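Local coordinates for iron superoxide dismutase (Trypanosoma cruzi, PDB 2GPC), which probably catalyses the conversion of superoxide into oxygen and hydrogen peroxide at a bound iron ion, at residues H164-D169 and A175-T180; L157-W162 and Q179-V184; W9-L14 and L26-H31. All coordinates share one frame; numbering follows the deposited sequence.

Overall arrangement
Interaction 3 comes first along the chain, in the alpha-hairpin domain, where the loop 9-14 meets helix 21-44. Interactions 2 and 1 follow in the C-terminal domain: segment 157-162, at the end of strand 153-160, and segment 164-169, which follows it, both pack on helix 174-184 and share Gln179 and Thr180. Their centres lie about 8 Å apart, and the centre of interaction 3 is about 14 Å from each. All three join at the iron, which His27 (interaction 3), Asp160 (interaction 2) and His164 (interaction 1) bind together with His75 and a water. The metal is thus held between the two domains, and all three have residues that reach the second subunit, interaction 2 through Trp162.

Interaction 1 (H164-D169 and A175-T180); sequences HAYYVD and AAYVQT. With FE2 (Fe (II) ion), chain C.
The segment that carries the iron ligand His164, just before the short helix 167-170, rests on helix 174-184 through a pair of tyrosines, Tyr166 and Tyr177. The main touch is made by an aliphatic carbon: CB of Tyr166 stands over one face of the Tyr177 ring, 3.7 Å from its centroid and displaced toward the rim, a CH-pi contact with CG of Tyr177 its closest atom at 3.4 Å. Beyond CB the two rings slide past each other. Their planes are near parallel (25°) but the centroids are 5.2 Å apart, so there is little overlap, and Tyr166 CD2 lies 3.7 Å from Tyr177 CD2. The backbone points CB of Tyr166 at the helix; with CG between the backbone N and the carbonyl carbon (chi1 61°), the ring then runs past the Tyr177 ring and only partly alongside it. At the far end of the Tyr177 side chain, OH lies 3.9 Å from Ala165 CB.

Both hydroxyls are occupied: Tyr166 OH hydrogen-bonds to Arg174, and Tyr177 OH to the carbonyl of Asp160 and to Tyr78 OH. Two residues before Tyr166, His164 NE2 binds the iron at 2.1 Å, while its ND1 hydrogen-bonds to Glu163 of the second subunit, which probably helps fix the rotation of the imidazole.

Tyr166 is the N-cap residue of helix 167-170. The contact is buried: Tyr177 also lies against Cys159 of strand 153-160, Ala165 against His27 of helix 21-44, and Val178 turns to helix 105-118.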
# COMPACT_ATOMS: atom_id res chain seq x y z
N HIS A 164 -2.63 -0.13 6.34
CA HIS A 164 -2.42 0.23 7.74
C HIS A 164 -3.66 0.86 8.40
O HIS A 164 -3.78 0.86 9.61
CB HIS A 164 -1.20 1.15 7.92
CG HIS A 164 -1.37 2.54 7.37
ND1 HIS A 164 -0.47 3.10 6.48
CD2 HIS A 164 -2.29 3.50 7.62
CE1 HIS A 164 -0.84 4.33 6.20
NE2 HIS A 164 -1.94 4.60 6.88
N ALA A 165 -4.57 1.40 7.59
CA ALA A 165 -5.79 2.00 8.12
C ALA A 165 -6.75 0.96 8.72
O ALA A 165 -7.56 1.29 9.59
CB ALA A 165 -6.48 2.81 7.04
N TYR A 166 -6.66 -0.29 8.26
CA TYR A 166 -7.62 -1.31 8.63
C TYR A 166 -7.05 -2.67 9.01
O TYR A 166 -7.80 -3.53 9.48
CB TYR A 166 -8.66 -1.49 7.50
CG TYR A 166 -8.11 -1.95 6.16
CD1 TYR A 166 -7.89 -3.29 5.88
CD2 TYR A 166 -7.83 -1.03 5.16
CE1 TYR A 166 -7.40 -3.70 4.63
CE2 TYR A 166 -7.34 -1.42 3.92
CZ TYR A 166 -7.13 -2.76 3.66
OH TYR A 166 -6.67 -3.13 2.44
N TYR A 167 -5.75 -2.89 8.83
CA TYR A 167 -5.24 -4.26 8.94
C TYR A 167 -5.31 -4.79 10.38
O TYR A 167 -5.48 -5.99 10.59
CB TYR A 167 -3.81 -4.38 8.40
CG TYR A 167 -3.64 -5.70 7.67
CD1 TYR A 167 -4.08 -5.84 6.35
CD2 TYR A 167 -3.13 -6.81 8.32
CE1 TYR A 167 -3.97 -7.03 5.68
CE2 TYR A 167 -3.01 -8.03 7.66
CZ TYR A 167 -3.44 -8.13 6.34
OH TYR A 167 -3.34 -9.32 5.67
N VAL A 168 -5.18 -3.90 11.35
CA VAL A 168 -5.22 -4.28 12.75
C VAL A 168 -6.57 -4.90 13.11
O VAL A 168 -6.62 -5.95 13.76
CB VAL A 168 -4.90 -3.06 13.66
CG1 VAL A 168 -4.97 -3.43 15.13
CG2 VAL A 168 -3.54 -2.48 13.28
N ASP A 169 -7.65 -4.27 12.66
CA ASP A 169 -9.00 -4.73 13.04
C ASP A 169 -9.60 -5.71 12.03
O ASP A 169 -10.39 -6.58 12.41
CB ASP A 169 -9.95 -3.55 13.15
CG ASP A 169 -9.79 -2.77 14.43
OD1 ASP A 169 -8.89 -3.07 15.26
OD2 ASP A 169 -10.56 -1.83 14.69
N ALA A 175 -13.38 -4.76 2.45
CA ALA A 175 -14.83 -4.60 2.27
C ALA A 175 -15.54 -4.39 3.61
O ALA A 175 -16.41 -3.53 3.72
CB ALA A 175 -15.41 -5.78 1.54
N ALA A 176 -15.17 -5.16 4.62
CA ALA A 176 -15.78 -5.03 5.94
C ALA A 176 -15.43 -3.70 6.59
O ALA A 176 -16.25 -3.09 7.28
CB ALA A 176 -15.38 -6.20 6.84
N TYR A 177 -14.20 -3.25 6.36
CA TYR A 177 -13.74 -1.97 6.87
C TYR A 177 -14.53 -0.82 6.26
O TYR A 177 -14.89 0.12 6.96
CB TYR A 177 -12.24 -1.81 6.57
CG TYR A 177 -11.73 -0.39 6.57
CD1 TYR A 177 -11.69 0.38 7.74
CD2 TYR A 177 -11.26 0.20 5.39
CE1 TYR A 177 -11.21 1.70 7.72
CE2 TYR A 177 -10.78 1.51 5.37
CZ TYR A 177 -10.76 2.26 6.54
OH TYR A 177 -10.26 3.56 6.51
N VAL A 178 -14.81 -0.91 4.96
CA VAL A 178 -15.57 0.13 4.28
C VAL A 178 -17.02 0.14 4.75
O VAL A 178 -17.61 1.21 4.88
CB VAL A 178 -15.47 -0.00 2.74
CG1 VAL A 178 -16.48 0.91 2.01
CG2 VAL A 178 -14.06 0.34 2.31
N GLN A 179 -17.60 -1.03 5.02
CA GLN A 179 -18.94 -1.09 5.60
C GLN A 179 -18.96 -0.34 6.94
O GLN A 179 -19.89 0.41 7.23
CB GLN A 179 -19.43 -2.54 5.75
CG GLN A 179 -19.87 -3.17 4.39
CD GLN A 179 -20.84 -2.27 3.58
OE1 GLN A 179 -21.95 -2.01 4.02
NE2 GLN A 179 -20.40 -1.80 2.42
N THR A 180 -17.90 -0.52 7.74
CA THR A 180 -17.74 0.20 9.00
C THR A 180 -17.61 1.71 8.79
O THR A 180 -18.19 2.49 9.54
CB THR A 180 -16.52 -0.36 9.76
OG1 THR A 180 -16.89 -1.57 10.42
CG2 THR A 180 -16.07 0.57 10.88
FE FE2 C . -3.27 6.20 6.84
O HOH W 1 -2.67 6.51 4.67

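Interaction 2 (L157-W162 and Q179-V184); sequences LTCDVW and QTFWNV. With FE2 (Fe (II) ion), chain C.
Phe181 of helix 174-184 lays its ring against Leu157, Thr158 and Cys159 of strand 153-160, a strand of the three-stranded antiparallel sheet in the alpha+beta C-terminal domain of iron and manganese superoxide dismutases. The local axes run 10.3 Å apart at 145°, so helix and strand are roughly antiparallel.

The ring-face contacts come from Cys159. Its CB stands almost over the ring centre, 3.6 Å from the centroid of Phe181, as a CH-pi contact. SG, swung anti to the backbone N (chi1 179°), stays over the same face 3.9 Å from that centroid, toward CG and CD1, making a sulfur-aromatic contact.

The apolar contact at the ring edge belongs to Leu157, whose CG meets Phe181 CZ at 4.0 Å from the opposite direction. Its CD1 and CD2 reach CZ and CE2, so the leucine abuts the CZ/CE2 end of the ring.

One polar atom is shut in: Thr158 O lies 3.3 Å from Phe181 CZ and has no hydrogen-bond partner. The threonine's CB points away from the helix, and its OG1 bonds to Ala125 O on the neighbouring strand 123-130.

The strand's end is polar and serves the metal. Asp160 OD2 binds the iron at 2.0 Å, completing a site with His27, His75 and His164. OD1 closes an Asx turn by accepting the backbone N of Trp162 at 3.0 Å, from 45° out of the carboxylate plane, and takes a weak bond from the iron-bound water. That water's oxygen sits 3.1 Å above the plane of the Trp162 ring, near its rim.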
# COMPACT_ATOMS: atom_id res chain seq x y z
N LEU A 157 -15.19 14.43 1.71
CA LEU A 157 -15.11 13.22 2.51
C LEU A 157 -13.95 12.37 2.00
O LEU A 157 -13.73 12.31 0.81
CB LEU A 157 -16.41 12.41 2.34
CG LEU A 157 -16.66 11.16 3.17
CD1 LEU A 157 -16.95 11.53 4.62
CD2 LEU A 157 -17.84 10.36 2.59
N THR A 158 -13.23 11.71 2.90
CA THR A 158 -12.26 10.70 2.47
C THR A 158 -12.25 9.49 3.39
O THR A 158 -12.58 9.58 4.58
CB THR A 158 -10.84 11.28 2.33
OG1 THR A 158 -9.97 10.34 1.66
CG2 THR A 158 -10.19 11.54 3.70
N CYS A 159 -11.88 8.36 2.80
CA CYS A 159 -11.67 7.10 3.48
C CYS A 159 -10.31 6.56 3.08
O CYS A 159 -10.08 6.26 1.90
CB CYS A 159 -12.74 6.08 3.07
SG CYS A 159 -12.55 4.47 3.86
N ASP A 160 -9.42 6.47 4.05
CA ASP A 160 -8.08 5.92 3.86
C ASP A 160 -8.20 4.44 3.56
O ASP A 160 -8.82 3.72 4.33
CB ASP A 160 -7.31 6.10 5.17
CG ASP A 160 -5.83 5.81 5.06
OD1 ASP A 160 -5.32 5.41 3.97
OD2 ASP A 160 -5.08 5.96 6.06
N VAL A 161 -7.63 3.99 2.45
CA VAL A 161 -7.60 2.56 2.14
C VAL A 161 -6.18 2.00 2.03
O VAL A 161 -5.98 0.89 1.53
CB VAL A 161 -8.48 2.19 0.90
CG1 VAL A 161 -9.94 2.52 1.15
CG2 VAL A 161 -7.97 2.85 -0.40
N TRP A 162 -5.19 2.74 2.54
CA TRP A 162 -3.90 2.14 2.87
C TRP A 162 -4.19 1.00 3.82
O TRP A 162 -5.05 1.13 4.70
CB TRP A 162 -2.95 3.15 3.54
CG TRP A 162 -2.29 4.16 2.63
CD1 TRP A 162 -2.90 5.09 1.85
CD2 TRP A 162 -0.88 4.37 2.46
NE1 TRP A 162 -1.98 5.86 1.19
CE2 TRP A 162 -0.72 5.44 1.55
CE3 TRP A 162 0.27 3.76 2.99
CZ2 TRP A 162 0.53 5.90 1.14
CZ3 TRP A 162 1.50 4.22 2.59
CH2 TRP A 162 1.63 5.28 1.67
N GLN A 179 -17.60 -1.03 5.02
CA GLN A 179 -18.94 -1.09 5.60
C GLN A 179 -18.96 -0.34 6.94
O GLN A 179 -19.89 0.41 7.23
CB GLN A 179 -19.43 -2.54 5.75
CG GLN A 179 -19.87 -3.17 4.39
CD GLN A 179 -20.84 -2.27 3.58
OE1 GLN A 179 -21.95 -2.01 4.02
NE2 GLN A 179 -20.40 -1.80 2.42
N THR A 180 -17.90 -0.52 7.74
CA THR A 180 -17.74 0.20 9.00
C THR A 180 -17.61 1.71 8.79
O THR A 180 -18.19 2.49 9.54
CB THR A 180 -16.52 -0.36 9.76
OG1 THR A 180 -16.89 -1.57 10.42
CG2 THR A 180 -16.07 0.57 10.88
N PHE A 181 -16.85 2.11 7.77
CA PHE A 181 -16.70 3.53 7.45
C PHE A 181 -18.08 4.15 7.25
O PHE A 181 -18.34 5.24 7.76
CB PHE A 181 -15.82 3.72 6.19
CG PHE A 181 -15.66 5.15 5.78
CD1 PHE A 181 -14.75 5.98 6.42
CD2 PHE A 181 -16.43 5.68 4.75
CE1 PHE A 181 -14.60 7.31 6.04
CE2 PHE A 181 -16.28 7.01 4.36
CZ PHE A 181 -15.36 7.83 5.01
N TRP A 182 -18.97 3.44 6.57
CA TRP A 182 -20.31 3.98 6.33
C TRP A 182 -21.07 4.21 7.63
O TRP A 182 -21.87 5.14 7.72
CB TRP A 182 -21.14 3.09 5.39
CG TRP A 182 -20.67 3.13 3.96
CD1 TRP A 182 -20.21 2.08 3.24
CD2 TRP A 182 -20.62 4.27 3.10
NE1 TRP A 182 -19.88 2.49 1.97
CE2 TRP A 182 -20.12 3.83 1.86
CE3 TRP A 182 -20.95 5.63 3.24
CZ2 TRP A 182 -19.93 4.69 0.78
CZ3 TRP A 182 -20.77 6.48 2.17
CH2 TRP A 182 -20.26 6.00 0.95
N ASN A 183 -20.80 3.38 8.64
CA ASN A 183 -21.45 3.53 9.94
C ASN A 183 -20.92 4.71 10.75
O ASN A 183 -21.51 5.05 11.76
CB ASN A 183 -21.30 2.25 10.77
CG ASN A 183 -22.14 1.10 10.25
OD1 ASN A 183 -21.87 -0.07 10.56
ND2 ASN A 183 -23.16 1.42 9.48
N VAL A 184 -19.81 5.31 10.31
CA VAL A 184 -19.23 6.45 11.03
C VAL A 184 -19.04 7.73 10.20
O VAL A 184 -18.45 8.69 10.70
CB VAL A 184 -17.89 6.07 11.72
CG1 VAL A 184 -18.12 5.00 12.78
CG2 VAL A 184 -16.84 5.63 10.71
FE FE2 C . -3.27 6.20 6.84
O HOH W 1 -2.67 6.51 4.67

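Interaction 3 (W9-L14 and L26-H31); sequences WGYDGL and LHYDKH. With FE2 (Fe (II) ion), chain C.
Tyr11, at the second position of a type I beta turn from Gly10 to Gly13, reaches across to Tyr28 and Asp29 on helix 21-44. The turn is closed by the bond from Gly13 N to Gly10 O. From CB, which does not itself touch 26-31, the side chain leaves with CG anti to the carbonyl carbon (chi1 -69°), and this carries the ring out of the loop toward the helix. The first ring atom to meet the segment is CE2, 4.0 Å from Tyr28 CD2 and 3.4 Å from Asp29 OD1. CZ follows, also close to OD1. The hydroxyl makes the polar contact: Tyr11 OH donates a short hydrogen bond of 2.5 Å to Asp29 OD1, and it lies 3.8 Å from Tyr28 CD2.

The carboxylate receives that bond through the syn lone pair of OD1, on the side of OD2. OD1 lies at the edge of the Tyr11 ring, near its plane, while the carboxylate is turned 68° from the ring. The aromatic rings of Tyr11 and Tyr28 are almost perpendicular (87°), with centroids 5.9 Å apart, yet they meet obliquely. Tyr28 OH is engaged by Pro5 O, holding that ring at its far end.

Next to Tyr28 in sequence, His27 binds the iron through NE2 at 2.1 Å, so Tyr11 grips the helix within two residues of a metal ligand. Here the helix has a wider pi-type turn, Leu26 O accepting from Lys30 N and, weakly, from His31 N.

Around the contact, Trp79 of helix 63-80 adjoins the rings of His27 and Tyr28, Tyr11 also packs on Thr25, and His31 hydrogen-bonds to Tyr167 of the second subunit, while the loop 9-14 lies alongside helix 21-44 with Trp9 on Val24.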
# COMPACT_ATOMS: atom_id res chain seq x y z
N TRP A 9 -12.42 12.85 18.32
CA TRP A 9 -13.26 12.02 19.18
C TRP A 9 -12.44 11.09 20.11
O TRP A 9 -13.00 10.19 20.75
CB TRP A 9 -14.28 11.23 18.32
CG TRP A 9 -13.82 11.04 16.91
CD1 TRP A 9 -14.28 11.70 15.80
CD2 TRP A 9 -12.79 10.16 16.45
NE1 TRP A 9 -13.58 11.29 14.69
CE2 TRP A 9 -12.67 10.33 15.06
CE3 TRP A 9 -11.95 9.23 17.08
CZ2 TRP A 9 -11.75 9.62 14.29
CZ3 TRP A 9 -11.04 8.51 16.31
CH2 TRP A 9 -10.95 8.71 14.93
N GLY A 10 -11.13 11.31 20.19
CA GLY A 10 -10.27 10.56 21.08
C GLY A 10 -9.90 9.19 20.55
O GLY A 10 -10.58 8.65 19.67
N TYR A 11 -8.84 8.61 21.09
CA TYR A 11 -8.31 7.33 20.61
C TYR A 11 -9.35 6.19 20.58
O TYR A 11 -9.36 5.39 19.63
CB TYR A 11 -7.08 6.91 21.44
CG TYR A 11 -5.84 7.77 21.23
CD1 TYR A 11 -5.52 8.78 22.12
CD2 TYR A 11 -5.00 7.55 20.15
CE1 TYR A 11 -4.37 9.56 21.94
CE2 TYR A 11 -3.87 8.32 19.95
CZ TYR A 11 -3.55 9.31 20.85
OH TYR A 11 -2.41 10.08 20.66
N ASP A 12 -10.21 6.10 21.59
CA ASP A 12 -11.22 5.03 21.64
C ASP A 12 -12.63 5.43 21.16
O ASP A 12 -13.59 4.67 21.33
CB ASP A 12 -11.28 4.40 23.04
CG ASP A 12 -11.90 5.31 24.08
OD1 ASP A 12 -12.48 6.37 23.73
OD2 ASP A 12 -11.83 5.05 25.31
N GLY A 13 -12.75 6.61 20.57
CA GLY A 13 -14.04 7.17 20.20
C GLY A 13 -14.87 6.37 19.20
O GLY A 13 -16.10 6.49 19.21
N LEU A 14 -14.20 5.63 18.31
CA LEU A 14 -14.86 4.80 17.29
C LEU A 14 -14.89 3.30 17.60
O LEU A 14 -15.40 2.52 16.79
CB LEU A 14 -14.18 5.03 15.92
CG LEU A 14 -14.15 6.45 15.37
CD1 LEU A 14 -13.53 6.46 13.96
CD2 LEU A 14 -15.54 7.09 15.34
N LEU A 26 -2.30 3.29 16.65
CA LEU A 26 -1.20 3.05 15.73
C LEU A 26 -1.30 3.99 14.54
O LEU A 26 -0.32 4.61 14.15
CB LEU A 26 -1.20 1.59 15.25
CG LEU A 26 -0.76 0.55 16.27
CD1 LEU A 26 -1.18 -0.81 15.78
CD2 LEU A 26 0.74 0.58 16.54
N HIS A 27 -2.50 4.09 13.96
CA HIS A 27 -2.69 4.92 12.77
C HIS A 27 -2.35 6.40 13.06
O HIS A 27 -1.66 7.03 12.26
CB HIS A 27 -4.12 4.71 12.24
CG HIS A 27 -4.33 5.15 10.82
ND1 HIS A 27 -5.56 5.12 10.22
CD2 HIS A 27 -3.46 5.61 9.88
CE1 HIS A 27 -5.46 5.55 8.97
NE2 HIS A 27 -4.19 5.85 8.74
N TYR A 28 -2.75 6.92 14.21
CA TYR A 28 -2.52 8.33 14.56
C TYR A 28 -1.11 8.57 15.10
O TYR A 28 -0.40 9.45 14.61
CB TYR A 28 -3.57 8.81 15.58
CG TYR A 28 -3.47 10.29 15.90
CD1 TYR A 28 -4.13 11.23 15.11
CD2 TYR A 28 -2.71 10.75 16.98
CE1 TYR A 28 -4.04 12.59 15.39
CE2 TYR A 28 -2.62 12.11 17.27
CZ TYR A 28 -3.28 13.03 16.46
OH TYR A 28 -3.20 14.39 16.73
N ASP A 29 -0.71 7.81 16.11
CA ASP A 29 0.58 8.04 16.79
C ASP A 29 1.78 7.63 15.94
O ASP A 29 2.82 8.29 15.99
CB ASP A 29 0.67 7.30 18.13
CG ASP A 29 -0.16 7.94 19.25
OD1 ASP A 29 -0.66 9.10 19.12
OD2 ASP A 29 -0.33 7.33 20.32
N LYS A 30 1.66 6.52 15.20
CA LYS A 30 2.79 6.05 14.39
C LYS A 30 2.77 6.65 12.98
O LYS A 30 3.74 7.31 12.57
CB LYS A 30 2.83 4.52 14.33
CG LYS A 30 2.94 3.81 15.69
CD LYS A 30 4.14 4.30 16.52
CE LYS A 30 4.32 3.48 17.78
NZ LYS A 30 5.45 4.03 18.60
N HIS A 31 1.69 6.43 12.24
CA HIS A 31 1.64 6.89 10.85
C HIS A 31 1.46 8.40 10.75
O HIS A 31 2.31 9.06 10.18
CB HIS A 31 0.58 6.12 10.03
CG HIS A 31 0.88 4.66 9.90
ND1 HIS A 31 1.78 4.17 8.98
CD2 HIS A 31 0.45 3.59 10.61
CE1 HIS A 31 1.89 2.86 9.12
NE2 HIS A 31 1.09 2.48 10.11
FE FE2 C . -3.27 6.20 6.84
O HOH W 1 -2.67 6.51 4.67